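Local coordinates for protein NADPH-ferredoxin reductase FprA (Mycobacterium tuberculosis, PDB 1LQT) that uses FAD to pass electrons between NADP(H) and ferredoxin and may supply reducing power to P450 systems, at residues Pro330-Asp335 and Gly339-Val344. Numbering follows the deposited sequence.
Sequences PGLPFD and GTIPNV
Asp335 and the pair Gly339-Thr340 close a tight, hairpin-like turn through two backbone hydrogen bonds, in the loop that leads from strand 324-325 to the short strand 343-344. Asp335 N gives a nearly straight bond to Thr340 O (2.8 Å), while Gly339 N reaches back to Asp335 O (2.8 Å) in a more bent bond (N-H...O 131°). Two residues thus face one, the geometry of a G1 beta bulge, and glycine suits the bulge position because its phi is positive. The backbones draw closest at Phe334 and Ile341 and part from Pro333 and Pro342 on. The Phe334 ring, its CG anti to the backbone N (chi1 -164°), folds back beside the returning chain: CZ lies 3.4 Å from Gly339 CA, and CD1 comes within 3.6 Å of Thr340 O at an oblique angle. Ile341 CG1 meets the edge of the same ring, and both CG1 and CG2 of Ile341 sit close to the carbonyl O of Pro333. From the other end of the Ile341 side chain, CD1 touches Leu332 CD1 at 4.0 Å. The two proline rings meet obliquely, Pro333 CB against Pro342 CG (3.9 Å), while Pro342 CD packs against the backbone N of Phe334. Ile341 also rests on Val356 of strand 354-356 and on Ile360 of helix 359-362, which ties the turn to the edge of the sheet in the FAD-binding part of the fold; the Leu332 side chain is about 8 Å from the bound FAD. Asp335 OD2 and Thr340 OG1 are both hydrogen-bonded to Ser338 OG, so one hydroxyl links the polar ends of both sides. Two backbone bonds thus fix the bulge, Ser338 OG joins its polar flanks, and Leu332, Pro333, Ile341 and Pro342 pack where the arms part.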
# COMPACT_ATOMS: atom_id res chain seq x y z
N PRO A 330 -2.36 9.50 17.25
CA PRO A 330 -2.57 10.15 18.55
C PRO A 330 -3.99 10.74 18.65
O PRO A 330 -4.35 11.42 17.70
CB PRO A 330 -1.50 11.25 18.53
CG PRO A 330 -0.40 10.74 17.67
CD PRO A 330 -1.12 9.96 16.61
N GLY A 331 -4.77 10.43 19.69
CA GLY A 331 -6.11 11.01 19.85
C GLY A 331 -7.28 10.22 19.32
O GLY A 331 -8.44 10.62 19.44
N LEU A 332 -6.98 9.11 18.63
CA LEU A 332 -8.03 8.28 18.08
C LEU A 332 -7.87 6.88 18.66
O LEU A 332 -6.74 6.45 18.93
CB LEU A 332 -7.90 8.23 16.56
CG LEU A 332 -8.05 9.53 15.78
CD1 LEU A 332 -7.91 9.26 14.28
CD2 LEU A 332 -9.38 10.19 16.07
N PRO A 333 -8.96 6.14 18.76
CA PRO A 333 -8.87 4.75 19.20
C PRO A 333 -8.22 3.87 18.14
O PRO A 333 -8.07 4.27 16.98
CB PRO A 333 -10.33 4.33 19.44
CG PRO A 333 -11.08 5.22 18.49
CD PRO A 333 -10.35 6.54 18.49
N PHE A 334 -7.85 2.68 18.56
CA PHE A 334 -7.13 1.76 17.69
C PHE A 334 -7.28 0.35 18.22
O PHE A 334 -7.36 0.13 19.42
CB PHE A 334 -5.66 2.15 17.69
CG PHE A 334 -4.84 1.55 16.56
CD1 PHE A 334 -4.99 1.99 15.26
CD2 PHE A 334 -3.89 0.57 16.81
CE1 PHE A 334 -4.21 1.46 14.23
CE2 PHE A 334 -3.09 0.07 15.79
CZ PHE A 334 -3.26 0.53 14.52
N ASP A 335 -7.36 -0.58 17.29
CA ASP A 335 -7.37 -1.99 17.59
C ASP A 335 -6.00 -2.54 17.24
O ASP A 335 -5.67 -2.71 16.07
CB ASP A 335 -8.45 -2.72 16.83
CG ASP A 335 -8.43 -4.21 17.10
OD1 ASP A 335 -8.66 -4.60 18.27
OD2 ASP A 335 -8.20 -5.01 16.18
N GLY A 339 -4.79 -3.61 13.57
CA GLY A 339 -4.21 -2.39 13.05
C GLY A 339 -5.21 -1.48 12.33
O GLY A 339 -4.85 -0.79 11.36
N THR A 340 -6.45 -1.48 12.81
CA THR A 340 -7.50 -0.63 12.29
C THR A 340 -8.07 0.24 13.39
O THR A 340 -7.89 -0.02 14.56
CB THR A 340 -8.63 -1.41 11.61
OG1 THR A 340 -9.33 -2.20 12.57
CG2 THR A 340 -8.14 -2.33 10.53
N ILE A 341 -8.76 1.29 12.98
CA ILE A 341 -9.52 2.15 13.89
C ILE A 341 -10.95 1.61 14.02
O ILE A 341 -11.64 1.45 13.05
CB ILE A 341 -9.52 3.60 13.38
CG1 ILE A 341 -8.10 4.17 13.41
CG2 ILE A 341 -10.45 4.44 14.24
CD1 ILE A 341 -7.97 5.55 12.79
N PRO A 342 -11.40 1.31 15.24
CA PRO A 342 -12.73 0.74 15.41
C PRO A 342 -13.79 1.76 15.02
O PRO A 342 -13.63 2.96 15.32
CB PRO A 342 -12.81 0.40 16.88
CG PRO A 342 -11.94 1.38 17.51
CD PRO A 342 -10.72 1.51 16.51
N ASN A 343 -14.80 1.29 14.32
CA ASN A 343 -15.83 2.18 13.77
C ASN A 343 -17.15 1.42 13.52
O ASN A 343 -17.17 0.23 13.73
CB ASN A 343 -15.28 2.78 12.47
CG ASN A 343 -15.18 1.73 11.39
OD1 ASN A 343 -16.08 1.63 10.55
ND2 ASN A 343 -14.05 0.99 11.36
N VAL A 344 -18.22 2.11 13.12
CA VAL A 344 -19.53 1.53 12.77
C VAL A 344 -20.02 2.29 11.56
O VAL A 344 -20.27 3.48 11.65
CB VAL A 344 -20.57 1.68 13.92
CG1 VAL A 344 -21.92 1.10 13.52
CG2 VAL A 344 -20.09 1.04 15.18